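Local coordinates for FHA domain-containing protein DDL (Arabidopsis thaliana, PDB 3VPY), which probably recognises phosphothreonine-bearing partners such as Dicer-like1 through the cleft of its forkhead-associated (FHA) domain, at residues S38-G43 against A49-D54; A63-R68 against D115-G120; P85-L90 against N94-N99. All blocks are in the same frame, centred on the assembly; numbering follows the deposited sequence.

Contact 1: residues S38-G43 against A49-D54; sequences SCYLFG and ADIPTD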
ATOM      1  N   SER A  38      -8.403   5.466   4.305  1.00 17.47           N
ATOM      2  CA  SER A  38      -7.240   6.262   3.933  1.00 17.02           C
ATOM      3  C   SER A  38      -5.937   5.707   4.489  1.00 17.06           C
ATOM      4  O   SER A  38      -4.849   6.107   4.050  1.00 16.50           O
ATOM      5  CB  SER A  38      -7.439   7.726   4.363  1.00 18.16           C
ATOM      6  OG  SER A  38      -7.651   7.792   5.766  1.00 18.70           O
ATOM      7  N   CYS A  39      -6.037   4.778   5.438  1.00 18.35           N
ATOM      8  CA  CYS A  39      -4.855   4.155   6.021  1.00 17.15           C
ATOM      9  C   CYS A  39      -5.124   2.711   6.446  1.00 16.74           C
ATOM     10  O   CYS A  39      -6.193   2.385   6.993  1.00 16.79           O
ATOM     11  CB  CYS A  39      -4.348   5.004   7.187  1.00 19.57           C
ATOM     12  SG  CYS A  39      -2.842   4.430   7.933  1.00 24.22           S
ATOM     13  N   TYR A  40      -4.170   1.843   6.139  1.00 14.08           N
ATOM     14  CA  TYR A  40      -4.216   0.447   6.565  1.00 14.04           C
ATOM     15  C   TYR A  40      -3.018   0.089   7.439  1.00 13.69           C
ATOM     16  O   TYR A  40      -1.871   0.168   6.998  1.00 13.41           O
ATOM     17  CB  TYR A  40      -4.266  -0.500   5.359  1.00 13.51           C
ATOM     18  CG  TYR A  40      -5.590  -0.473   4.621  1.00 14.40           C
ATOM     19  CD1 TYR A  40      -6.601  -1.374   4.931  1.00 13.38           C
ATOM     20  CD2 TYR A  40      -5.831   0.467   3.618  1.00 13.85           C
ATOM     21  CE1 TYR A  40      -7.839  -1.339   4.251  1.00 13.57           C
ATOM     22  CE2 TYR A  40      -7.048   0.507   2.946  1.00 15.29           C
ATOM     23  CZ  TYR A  40      -8.051  -0.410   3.263  1.00 15.46           C
ATOM     24  OH  TYR A  40      -9.268  -0.400   2.599  1.00 16.44           O
ATOM     25  N   LEU A  41      -3.300  -0.311   8.678  1.00 13.52           N
ATOM     26  CA  LEU A  41      -2.265  -0.751   9.609  1.00 13.94           C
ATOM     27  C   LEU A  41      -2.013  -2.243   9.486  1.00 13.25           C
ATOM     28  O   LEU A  41      -2.940  -3.040   9.576  1.00 13.56           O
ATOM     29  CB  LEU A  41      -2.678  -0.417  11.048  1.00 14.52           C
ATOM     30  CG  LEU A  41      -1.753  -0.925  12.150  1.00 14.37           C
ATOM     31  CD1 LEU A  41      -0.343  -0.323  12.026  1.00 14.16           C
ATOM     32  CD2 LEU A  41      -2.354  -0.621  13.513  1.00 15.99           C
ATOM     33  N   PHE A  42      -0.746  -2.606   9.290  1.00 13.26           N
ATOM     34  CA  PHE A  42      -0.304  -4.005   9.275  1.00 13.42           C
ATOM     35  C   PHE A  42       0.430  -4.299  10.569  1.00 13.78           C
ATOM     36  O   PHE A  42       1.328  -3.553  10.971  1.00 14.11           O
ATOM     37  CB  PHE A  42       0.671  -4.230   8.127  1.00 13.29           C
ATOM     38  CG  PHE A  42       0.049  -4.035   6.768  1.00 13.14           C
ATOM     39  CD1 PHE A  42      -0.323  -5.147   6.005  1.00 13.68           C
ATOM     40  CD2 PHE A  42      -0.189  -2.754   6.266  1.00 13.83           C
ATOM     41  CE1 PHE A  42      -0.909  -4.976   4.737  1.00 15.46           C
ATOM     42  CE2 PHE A  42      -0.804  -2.557   5.006  1.00 14.23           C
ATOM     43  CZ  PHE A  42      -1.158  -3.673   4.238  1.00 14.71           C
ATOM     44  N   GLY A  43       0.080  -5.403  11.209  1.00 13.22           N
ATOM     45  CA  GLY A  43       0.783  -5.761  12.426  1.00 13.74           C
ATOM     46  C   GLY A  43       0.299  -7.039  13.045  1.00 15.18           C
ATOM     47  O   GLY A  43      -0.738  -7.586  12.650  1.00 15.09           O
ATOM     48  N   ALA A  49      -4.637  -4.021  14.317  1.00 20.96           N
ATOM     49  CA  ALA A  49      -4.277  -4.138  12.895  1.00 19.09           C
ATOM     50  C   ALA A  49      -5.507  -4.227  11.968  1.00 19.12           C
ATOM     51  O   ALA A  49      -6.478  -4.951  12.256  1.00 19.59           O
ATOM     52  CB  ALA A  49      -3.354  -5.310  12.675  1.00 19.02           C
ATOM     53  N   ASP A  50      -5.476  -3.466  10.876  1.00 18.15           N
ATOM     54  CA  ASP A  50      -6.437  -3.664   9.776  1.00 17.90           C
ATOM     55  C   ASP A  50      -6.178  -4.947   9.008  1.00 18.03           C
ATOM     56  O   ASP A  50      -7.114  -5.644   8.591  1.00 18.98           O
ATOM     57  CB  ASP A  50      -6.387  -2.500   8.801  1.00 16.95           C
ATOM     58  CG  ASP A  50      -6.798  -1.212   9.441  1.00 18.97           C
ATOM     59  OD1 ASP A  50      -7.970  -1.127   9.885  1.00 19.75           O
ATOM     60  OD2 ASP A  50      -5.950  -0.298   9.543  1.00 18.38           O
ATOM     61  N   ILE A  51      -4.900  -5.239   8.794  1.00 17.54           N
ATOM     62  CA  ILE A  51      -4.488  -6.455   8.103  1.00 16.66           C
ATOM     63  C   ILE A  51      -3.499  -7.171   9.008  1.00 17.42           C
ATOM     64  O   ILE A  51      -2.420  -6.680   9.236  1.00 15.15           O
ATOM     65  CB  ILE A  51      -3.915  -6.140   6.709  1.00 16.76           C
ATOM     66  CG1 ILE A  51      -5.042  -5.594   5.801  1.00 16.38           C
ATOM     67  CG2 ILE A  51      -3.297  -7.414   6.071  1.00 15.48           C
ATOM     68  CD1 ILE A  51      -4.544  -4.941   4.501  1.00 17.28           C
ATOM     69  N   PRO A  52      -3.896  -8.320   9.576  1.00 18.02           N
ATOM     70  CA  PRO A  52      -3.005  -8.904  10.573  1.00 18.68           C
ATOM     71  C   PRO A  52      -1.825  -9.577   9.890  1.00 17.71           C
ATOM     72  O   PRO A  52      -1.983 -10.190   8.827  1.00 18.37           O
ATOM     73  CB  PRO A  52      -3.895  -9.923  11.313  1.00 19.87           C
ATOM     74  CG  PRO A  52      -5.035 -10.190  10.398  1.00 21.49           C
ATOM     75  CD  PRO A  52      -5.092  -9.140   9.322  1.00 19.39           C
ATOM     76  N   THR A  53      -0.643  -9.408  10.468  1.00 16.99           N
ATOM     77  CA  THR A  53       0.562 -10.073   9.999  1.00 16.24           C
ATOM     78  C   THR A  53       1.001 -11.001  11.122  1.00 16.82           C
ATOM     79  O   THR A  53       1.747 -10.616  12.033  1.00 16.54           O
ATOM     80  CB  THR A  53       1.669  -9.059   9.634  1.00 15.78           C
ATOM     81  OG1 THR A  53       1.982  -8.257  10.792  1.00 17.24           O
ATOM     82  CG2 THR A  53       1.197  -8.187   8.485  1.00 14.40           C
ATOM     83  N   ASP A  54       0.506 -12.230  11.066  1.00 15.94           N
ATOM     84  CA  ASP A  54       0.611 -13.152  12.197  1.00 17.03           C
ATOM     85  C   ASP A  54       1.999 -13.777  12.404  1.00 16.53           C
ATOM     86  O   ASP A  54       2.273 -14.319  13.469  1.00 16.64           O
ATOM     87  CB  ASP A  54      -0.444 -14.256  12.058  1.00 18.40           C
ATOM     88  CG  ASP A  54      -1.875 -13.751  12.288  1.00 23.33           C
ATOM     89  OD1 ASP A  54      -2.099 -12.817  13.100  1.00 28.36           O
ATOM     90  OD2 ASP A  54      -2.795 -14.326  11.663  1.00 29.18           O
TER

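Contact 2: residues A63-R68 against D115-G120; sequences AVIQYR and DTIKFG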
ATOM      1  N   ALA A  63       3.781  -1.741  10.022  1.00 12.28           N
ATOM      2  CA  ALA A  63       3.865  -0.794   8.898  1.00 12.38           C
ATOM      3  C   ALA A  63       2.469  -0.272   8.617  1.00 11.79           C
ATOM      4  O   ALA A  63       1.473  -0.926   8.960  1.00 11.88           O
ATOM      5  CB  ALA A  63       4.404  -1.475   7.670  1.00 11.87           C
ATOM      6  N   VAL A  64       2.391   0.900   7.988  1.00 12.18           N
ATOM      7  CA  VAL A  64       1.111   1.396   7.482  1.00 13.42           C
ATOM      8  C   VAL A  64       1.202   1.631   5.961  1.00 12.73           C
ATOM      9  O   VAL A  64       2.265   1.968   5.441  1.00 13.27           O
ATOM     10  CB  VAL A  64       0.654   2.685   8.247  1.00 14.87           C
ATOM     11  CG1 VAL A  64       1.612   3.879   8.026  1.00 15.40           C
ATOM     12  CG2 VAL A  64      -0.751   3.067   7.877  1.00 20.49           C
ATOM     13  N   ILE A  65       0.110   1.390   5.255  1.00 12.46           N
ATOM     14  CA  ILE A  65      -0.038   1.950   3.907  1.00 12.30           C
ATOM     15  C   ILE A  65      -0.989   3.130   4.040  1.00 13.24           C
ATOM     16  O   ILE A  65      -2.144   2.969   4.475  1.00 13.12           O
ATOM     17  CB  ILE A  65      -0.522   0.916   2.863  1.00 11.98           C
ATOM     18  CG1 ILE A  65       0.611  -0.085   2.601  1.00 11.81           C
ATOM     19  CG2 ILE A  65      -0.924   1.630   1.553  1.00 13.37           C
ATOM     20  CD1 ILE A  65       0.282  -1.272   1.687  1.00 12.20           C
ATOM     21  N   GLN A  66      -0.454   4.313   3.719  1.00 12.63           N
ATOM     22  CA  GLN A  66      -1.128   5.579   3.920  1.00 13.91           C
ATOM     23  C   GLN A  66      -1.416   6.179   2.563  1.00 13.37           C
ATOM     24  O   GLN A  66      -0.480   6.352   1.768  1.00 13.20           O
ATOM     25  CB  GLN A  66      -0.205   6.530   4.688  1.00 14.06           C
ATOM     26  CG  GLN A  66      -0.793   7.927   4.838  1.00 15.76           C
ATOM     27  CD  GLN A  66      -1.963   7.946   5.800  1.00 17.88           C
ATOM     28  OE1 GLN A  66      -1.811   7.588   6.975  1.00 18.92           O
ATOM     29  NE2 GLN A  66      -3.135   8.349   5.314  1.00 17.59           N
ATOM     30  N   TYR A  67      -2.691   6.449   2.284  1.00 13.28           N
ATOM     31  CA  TYR A  67      -3.078   7.201   1.085  1.00 13.33           C
ATOM     32  C   TYR A  67      -2.915   8.687   1.332  1.00 14.62           C
ATOM     33  O   TYR A  67      -3.291   9.170   2.384  1.00 16.61           O
ATOM     34  CB  TYR A  67      -4.514   6.828   0.630  1.00 14.70           C
ATOM     35  CG  TYR A  67      -4.526   5.444   0.051  1.00 13.25           C
ATOM     36  CD1 TYR A  67      -4.101   5.220  -1.251  1.00 14.08           C
ATOM     37  CD2 TYR A  67      -4.889   4.343   0.825  1.00 14.05           C
ATOM     38  CE1 TYR A  67      -4.031   3.941  -1.782  1.00 14.62           C
ATOM     39  CE2 TYR A  67      -4.836   3.049   0.295  1.00 14.04           C
ATOM     40  CZ  TYR A  67      -4.418   2.863  -1.010  1.00 13.53           C
ATOM     41  OH  TYR A  67      -4.341   1.584  -1.527  1.00 14.75           O
ATOM     42  N   ARG A  68      -2.296   9.373   0.368  1.00 13.59           N
ATOM     43  CA  ARG A  68      -1.982  10.802   0.430  1.00 14.52           C
ATOM     44  C   ARG A  68      -2.372  11.512  -0.864  1.00 14.69           C
ATOM     45  O   ARG A  68      -2.058  11.036  -1.974  1.00 14.59           O
ATOM     46  CB  ARG A  68      -0.475  10.994   0.684  1.00 13.92           C
ATOM     47  CG  ARG A  68       0.010  10.451   2.034  1.00 14.02           C
ATOM     48  CD  ARG A  68       1.536  10.390   2.064  1.00 14.81           C
ATOM     49  NE  ARG A  68       2.106  11.740   2.032  1.00 15.45           N
ATOM     50  CZ  ARG A  68       3.301  12.059   1.535  1.00 14.59           C
ATOM     51  NH1 ARG A  68       4.078  11.135   0.988  1.00 19.46           N
ATOM     52  NH2 ARG A  68       3.709  13.322   1.538  1.00 17.17           N
ATOM     53  N   ASP A 115       4.236  -3.896  -7.223  1.00 13.56           N
ATOM     54  CA  ASP A 115       5.183  -3.964  -6.122  1.00 13.39           C
ATOM     55  C   ASP A 115       4.920  -5.189  -5.258  1.00 13.49           C
ATOM     56  O   ASP A 115       3.760  -5.525  -4.998  1.00 13.16           O
ATOM     57  CB  ASP A 115       5.077  -2.740  -5.214  1.00 12.71           C
ATOM     58  CG  ASP A 115       5.826  -1.535  -5.745  1.00 13.40           C
ATOM     59  OD1 ASP A 115       6.611  -1.676  -6.698  1.00 14.48           O
ATOM     60  OD2 ASP A 115       5.630  -0.446  -5.160  1.00 15.52           O
ATOM     61  N   THR A 116       5.992  -5.818  -4.783  1.00 13.23           N
ATOM     62  CA  THR A 116       5.857  -6.886  -3.798  1.00 13.96           C
ATOM     63  C   THR A 116       6.291  -6.372  -2.442  1.00 14.52           C
ATOM     64  O   THR A 116       7.326  -5.734  -2.311  1.00 15.24           O
ATOM     65  CB  THR A 116       6.702  -8.103  -4.167  1.00 15.13           C
ATOM     66  OG1 THR A 116       6.316  -8.548  -5.473  1.00 17.32           O
ATOM     67  CG2 THR A 116       6.473  -9.225  -3.165  1.00 16.75           C
ATOM     68  N   ILE A 117       5.498  -6.681  -1.442  1.00 13.69           N
ATOM     69  CA  ILE A 117       5.735  -6.227  -0.081  1.00 13.87           C
ATOM     70  C   ILE A 117       5.883  -7.428   0.834  1.00 13.30           C
ATOM     71  O   ILE A 117       5.115  -8.392   0.735  1.00 13.01           O
ATOM     72  CB  ILE A 117       4.552  -5.379   0.387  1.00 15.05           C
ATOM     73  CG1 ILE A 117       4.374  -4.196  -0.572  1.00 17.93           C
ATOM     74  CG2 ILE A 117       4.765  -4.900   1.808  1.00 16.35           C
ATOM     75  CD1 ILE A 117       3.071  -3.451  -0.386  1.00 22.23           C
ATOM     76  N   LYS A 118       6.851  -7.348   1.738  1.00 12.30           N
ATOM     77  CA  LYS A 118       7.057  -8.405   2.740  1.00 13.76           C
ATOM     78  C   LYS A 118       7.377  -7.758   4.066  1.00 13.67           C
ATOM     79  O   LYS A 118       8.171  -6.808   4.109  1.00 13.78           O
ATOM     80  CB  LYS A 118       8.217  -9.306   2.337  1.00 14.43           C
ATOM     81  CG  LYS A 118       8.483 -10.471   3.293  1.00 18.60           C
ATOM     82  CD  LYS A 118       9.814 -11.114   2.943  1.00 26.47           C
ATOM     83  CE  LYS A 118      10.019 -12.416   3.641  1.00 30.18           C
ATOM     84  NZ  LYS A 118      10.851 -13.327   2.775  1.00 35.09           N
ATOM     85  N   PHE A 119       6.795  -8.295   5.137  1.00 12.95           N
ATOM     86  CA  PHE A 119       7.037  -7.765   6.473  1.00 12.82           C
ATOM     87  C   PHE A 119       7.916  -8.747   7.222  1.00 13.77           C
ATOM     88  O   PHE A 119       7.614  -9.944   7.295  1.00 14.37           O
ATOM     89  CB  PHE A 119       5.699  -7.520   7.204  1.00 12.47           C
ATOM     90  CG  PHE A 119       4.756  -6.629   6.445  1.00 12.97           C
ATOM     91  CD1 PHE A 119       5.026  -5.255   6.314  1.00 14.77           C
ATOM     92  CD2 PHE A 119       3.597  -7.143   5.854  1.00 14.61           C
ATOM     93  CE1 PHE A 119       4.145  -4.396   5.596  1.00 14.82           C
ATOM     94  CE2 PHE A 119       2.719  -6.306   5.131  1.00 15.84           C
ATOM     95  CZ  PHE A 119       3.004  -4.918   5.001  1.00 15.84           C
ATOM     96  N   GLY A 120       9.004  -8.228   7.787  1.00 14.18           N
ATOM     97  CA  GLY A 120       9.957  -9.010   8.533  1.00 15.78           C
ATOM     98  C   GLY A 120      10.479 -10.210   7.767  1.00 16.36           C
ATOM     99  O   GLY A 120      10.869 -10.093   6.601  1.00 17.10           O
TER

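Contact 3: residues P85-L90 against N94-N99; sequences PYIMDL and NKTYIN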
ATOM      1  N   PRO A  85      -0.894   5.563  -2.899  1.00 12.91           N
ATOM      2  CA  PRO A  85      -0.468   4.773  -1.740  1.00 12.50           C
ATOM      3  C   PRO A  85       0.997   4.990  -1.401  1.00 12.16           C
ATOM      4  O   PRO A  85       1.834   5.012  -2.306  1.00 13.28           O
ATOM      5  CB  PRO A  85      -0.672   3.325  -2.198  1.00 12.31           C
ATOM      6  CG  PRO A  85      -0.460   3.377  -3.694  1.00 12.22           C
ATOM      7  CD  PRO A  85      -0.937   4.757  -4.142  1.00 13.35           C
ATOM      8  N   TYR A  86       1.281   5.143  -0.101  1.00 12.19           N
ATOM      9  CA  TYR A  86       2.661   5.206   0.434  1.00 13.02           C
ATOM     10  C   TYR A  86       2.796   4.234   1.587  1.00 12.87           C
ATOM     11  O   TYR A  86       1.883   4.127   2.404  1.00 14.79           O
ATOM     12  CB  TYR A  86       2.975   6.619   0.964  1.00 13.00           C
ATOM     13  CG  TYR A  86       2.985   7.602  -0.153  1.00 14.17           C
ATOM     14  CD1 TYR A  86       4.187   8.093  -0.677  1.00 11.99           C
ATOM     15  CD2 TYR A  86       1.777   8.048  -0.713  1.00 15.14           C
ATOM     16  CE1 TYR A  86       4.170   8.995  -1.766  1.00 13.65           C
ATOM     17  CE2 TYR A  86       1.749   8.928  -1.775  1.00 12.14           C
ATOM     18  CZ  TYR A  86       2.942   9.394  -2.303  1.00 14.82           C
ATOM     19  OH  TYR A  86       2.874  10.260  -3.356  1.00 15.47           O
ATOM     20  N   ILE A  87       3.909   3.526   1.668  1.00 12.62           N
ATOM     21  CA  ILE A  87       4.107   2.637   2.823  1.00 12.29           C
ATOM     22  C   ILE A  87       5.060   3.314   3.810  1.00 13.41           C
ATOM     23  O   ILE A  87       5.951   4.059   3.395  1.00 13.03           O
ATOM     24  CB  ILE A  87       4.618   1.231   2.391  1.00 12.64           C
ATOM     25  CG1 ILE A  87       4.574   0.232   3.550  1.00 12.48           C
ATOM     26  CG2 ILE A  87       6.040   1.315   1.790  1.00 13.79           C
ATOM     27  CD1 ILE A  87       4.656  -1.198   3.095  1.00 13.93           C
HETATM   28  N   MSE A  88       4.873   3.051   5.104  1.00 13.36           N
HETATM   29  CA  MSE A  88       5.800   3.543   6.114  1.00 15.54           C
HETATM   30  C   MSE A  88       6.012   2.447   7.153  1.00 13.84           C
HETATM   31  O   MSE A  88       5.042   1.924   7.720  1.00 13.48           O
HETATM   32  CB  MSE A  88       5.274   4.824   6.784  1.00 16.18           C
HETATM   33  CG  MSE A  88       6.224   5.328   7.831  1.00 17.53           C
HETATM   34 SE   MSE A  88       5.683   7.023   8.653  1.00 26.99          SE
HETATM   35  CE  MSE A  88       6.258   8.302   7.341  1.00 28.11           C
ATOM     36  N   ASP A  89       7.274   2.087   7.367  1.00 12.96           N
ATOM     37  CA  ASP A  89       7.612   1.143   8.418  1.00 13.15           C
ATOM     38  C   ASP A  89       7.659   1.879   9.757  1.00 14.63           C
ATOM     39  O   ASP A  89       8.188   2.992   9.854  1.00 15.42           O
ATOM     40  CB  ASP A  89       8.930   0.454   8.134  1.00 13.98           C
ATOM     41  CG  ASP A  89       9.348  -0.455   9.256  1.00 12.91           C
ATOM     42  OD1 ASP A  89       9.041  -1.659   9.179  1.00 14.00           O
ATOM     43  OD2 ASP A  89       9.943   0.021  10.230  1.00 14.58           O
ATOM     44  N   LEU A  90       7.138   1.240  10.801  1.00 14.18           N
ATOM     45  CA  LEU A  90       6.978   1.933  12.078  1.00 16.41           C
ATOM     46  C   LEU A  90       8.112   1.616  13.041  1.00 16.95           C
ATOM     47  O   LEU A  90       7.904   1.570  14.268  1.00 20.24           O
ATOM     48  CB  LEU A  90       5.607   1.619  12.709  1.00 16.23           C
ATOM     49  CG  LEU A  90       4.410   1.914  11.794  1.00 15.94           C
ATOM     50  CD1 LEU A  90       3.102   1.438  12.402  1.00 18.02           C
ATOM     51  CD2 LEU A  90       4.316   3.401  11.527  1.00 16.01           C
ATOM     52  N   ASN A  94      12.415  -6.248  12.418  1.00 15.19           N
ATOM     53  CA  ASN A  94      12.738  -7.109  11.287  1.00 14.81           C
ATOM     54  C   ASN A  94      12.441  -6.507   9.917  1.00 14.21           C
ATOM     55  O   ASN A  94      12.612  -7.172   8.903  1.00 14.07           O
ATOM     56  CB  ASN A  94      12.087  -8.489  11.507  1.00 14.04           C
ATOM     57  CG  ASN A  94      12.686  -9.172  12.719  1.00 15.98           C
ATOM     58  OD1 ASN A  94      11.986  -9.730  13.589  1.00 16.98           O
ATOM     59  ND2 ASN A  94      13.992  -9.066  12.819  1.00 14.54           N
ATOM     60  N   LYS A  95      12.008  -5.241   9.908  1.00 14.47           N
ATOM     61  CA  LYS A  95      11.977  -4.423   8.685  1.00 14.29           C
ATOM     62  C   LYS A  95      10.780  -4.671   7.774  1.00 14.05           C
ATOM     63  O   LYS A  95      10.033  -5.650   7.933  1.00 12.92           O
ATOM     64  CB  LYS A  95      13.289  -4.550   7.878  1.00 14.94           C
ATOM     65  CG  LYS A  95      14.583  -4.350   8.704  1.00 16.07           C
ATOM     66  CD  LYS A  95      15.787  -4.189   7.813  1.00 18.70           C
ATOM     67  CE  LYS A  95      17.098  -4.196   8.605  1.00 24.81           C
ATOM     68  NZ  LYS A  95      18.224  -4.594   7.720  1.00 28.86           N
ATOM     69  N   THR A  96      10.596  -3.757   6.826  1.00 13.11           N
ATOM     70  CA  THR A  96       9.599  -3.906   5.781  1.00 12.69           C
ATOM     71  C   THR A  96      10.337  -3.820   4.462  1.00 13.21           C
ATOM     72  O   THR A  96      11.175  -2.932   4.294  1.00 13.63           O
ATOM     73  CB  THR A  96       8.549  -2.777   5.854  1.00 12.13           C
ATOM     74  OG1 THR A  96       7.800  -2.920   7.069  1.00 12.16           O
ATOM     75  CG2 THR A  96       7.567  -2.824   4.657  1.00 14.06           C
ATOM     76  N   TYR A  97      10.015  -4.730   3.541  1.00 12.98           N
ATOM     77  CA  TYR A  97      10.716  -4.844   2.241  1.00 13.42           C
ATOM     78  C   TYR A  97       9.779  -4.532   1.087  1.00 13.49           C
ATOM     79  O   TYR A  97       8.657  -5.027   1.049  1.00 12.27           O
ATOM     80  CB  TYR A  97      11.246  -6.269   2.050  1.00 14.07           C
ATOM     81  CG  TYR A  97      12.254  -6.681   3.077  1.00 14.14           C
ATOM     82  CD1 TYR A  97      13.615  -6.597   2.813  1.00 16.20           C
ATOM     83  CD2 TYR A  97      11.853  -7.172   4.322  1.00 15.69           C
ATOM     84  CE1 TYR A  97      14.557  -6.970   3.752  1.00 15.97           C
ATOM     85  CE2 TYR A  97      12.801  -7.556   5.284  1.00 14.94           C
ATOM     86  CZ  TYR A  97      14.153  -7.459   4.986  1.00 16.05           C
ATOM     87  OH  TYR A  97      15.096  -7.853   5.911  1.00 18.52           O
ATOM     88  N   ILE A  98      10.237  -3.684   0.161  1.00 13.22           N
ATOM     89  CA  ILE A  98       9.505  -3.443  -1.074  1.00 14.42           C
ATOM     90  C   ILE A  98      10.400  -3.983  -2.170  1.00 13.78           C
ATOM     91  O   ILE A  98      11.563  -3.572  -2.298  1.00 13.99           O
ATOM     92  CB  ILE A  98       9.285  -1.943  -1.356  1.00 14.99           C
ATOM     93  CG1 ILE A  98       8.573  -1.230  -0.213  1.00 17.31           C
ATOM     94  CG2 ILE A  98       8.501  -1.728  -2.664  1.00 16.58           C
ATOM     95  CD1 ILE A  98       8.612   0.307  -0.443  1.00 17.13           C
ATOM     96  N   ASN A  99       9.880  -4.914  -2.955  1.00 14.32           N
ATOM     97  CA  ASN A  99      10.700  -5.515  -4.023  1.00 14.91           C
ATOM     98  C   ASN A  99      12.063  -5.999  -3.514  1.00 16.14           C
ATOM     99  O   ASN A  99      13.126  -5.727  -4.115  1.00 16.06           O
ATOM    100  CB  ASN A  99      10.808  -4.528  -5.206  1.00 16.16           C
ATOM    101  CG  ASN A  99       9.435  -4.132  -5.744  1.00 15.76           C
ATOM    102  OD1 ASN A  99       8.547  -4.971  -5.853  1.00 17.10           O
ATOM    103  ND2 ASN A  99       9.247  -2.859  -6.027  1.00 17.65           N
TER

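Contact 1: residues S38-G43 against A49-D54
The Phe42 ring lies alongside Ile51, both side chains pointing the same way, while Thr53 CG2 sits near the plane of that ring, at its edge; elsewhere the Phe119 ring meets it, planes about 35° apart. The two segments form the parallel edge pair of the mixed sheet in the FHA beta-sandwich, strand 51-52 being outermost. Ile51 CD1 meets Phe42 CZ obliquely at 3.6 Å. Ile51 CG2, which points anti to its backbone N, comes against the CD1 and CE1 atoms of the same ring. A second flat group, the Tyr40 ring, is crossed at about a right angle by the Asp50 side chain, with carboxylate and ring planes 74° apart; Tyr40 OH bonds to the backbone N of Arg36. Replacing Phe42 by an alanine would probably open a gap between Ile51 and Phe119 and leave the Ile51 CD1 methyl without its aromatic wall. The backbone ladder fixes the register: Ile51 N donates to Leu41 O at 3.0 Å, and Thr53 N to Gly43 O at 2.8 Å. Between them, the bond from Gly43 N to Ile51 O is long and weak. Gly43 stands where FHA domains carry the glycine of their Gly-Arg signature, and here its carbonyl is also approached by Pro52 CA at 3.3 Å and by Ala49 CB. Just before the bridged pairs, a carboxylate stands in for a backbone acceptor: Asp50 OD1 takes a bond from Gln37 NE2, while OD2 offers its anti lone pair to Leu41 N at 2.8 Å, in a bond that is practically straight (179°).

Contact 2: residues A63-R68 against D115-G120
Ile65 and Ile117 reach toward each other tip to tip, their CD1 methyls meeting at 4.1 Å, which is van der Waals contact without compression. In both residues CG1 is anti to the carbonyl carbon (chi1 -70° in Ile65 and -58° in Ile117), and the second torsion is extended, which carries each terminal methyl forward into the space between the strands. The other pair is unequal in size. Ala63 brings just a CB, and the Phe119 ring supplies the length: its CE1 comes to 3.6 Å from Ala63 CB, with CD1 of the same ring farther off, at 4.1 Å. The methyl approaches that ring obliquely. All four side chains set out toward the opposite strand, and every bridging atom is carbon, so dispersion and exclusion of water hold the contact. The backbones stay well apart: Ala63 and Phe119, the pair with the nearest CA atoms, are 8.0 Å from each other, too far for strand pairing within a sheet. Neighbours extend the apolar layer, with Phe42 touching both Ile65 and the Phe119 ring, and Ile87 packing on Ile117. Such meeting of inward-facing residues from strand 63-73 of the mixed sheet and strand 116-119 of the antiparallel sheet belongs to the hydrophobic centre of a beta-sandwich, here that of the FHA fold.

Contact 3: residues P85-L90 against N94-N99
Where Asp89 faces Thr96, strand 85-89 runs roughly antiparallel to strand 96-98 at 149°, and the two diverge: CA atoms are 6.0 Å apart at Asp89 and Thr96 but 9.0 Å at Ile87 and Ile98. This is a crossing from one sheet of the FHA sandwich to the other through a short turn, and the strands share no backbone ladder. Side chains fill the widening wedge. At the open end Ile87 and Ile98 slide past each other in opposite directions, bringing Ile87 CG2 to 3.6 Å from Ile98 CD1. The other branch of Ile87 extends with CG1 anti to the backbone N (chi1 -169°) and CD1 leading, and it meets Thr96 CG2 tip to tip at 3.7 Å. Thr96 is thereby divided, its methyl turned to the isoleucine and its hydroxyl to the acid. At the narrow end Thr96 OG1 donates to Asp89 OD1 at 2.8 Å, using the anti lone pair of that oxygen. Asp89 OD1 also bonds to Ser92 OG in the connecting turn, while OD2 has a weak bond from Gly91 N. Thr96 OG1 has in addition a weak bond with His62 ND1. Strand and turn are thus tied by the one carboxylate, in the region that carries phosphopeptide-reading loops in FHA domains generally. The chemistry implies that the buried Asp89 charge is probably stabilised by neutral hydroxyl and amide groups, and that these bonds would also tend to fix the shape of the turn between the strands.

How the contacts relate
Contact 2 lies deepest, its centre about 5 Å from the centre of the chain, and is purely apolar; contact 1, also largely buried, stands at an edge of the mixed sheet and adds backbone bonds and one carboxylate to its packing of Ile51 on Phe42. Contacts 2 and 3 both join the two sheets and use neighbouring strands in each, but contact 3 adds a polar end beside its turn to an apolar part that continues the core of contact 2. Contacts 1 and 2 share the mixed sheet through Phe42 N and Ala63 O, 2.8 Å apart and probably hydrogen-bonded. Contacts 1 and 3 meet lightly, where Leu41 CD1 packs on Leu90 CD1.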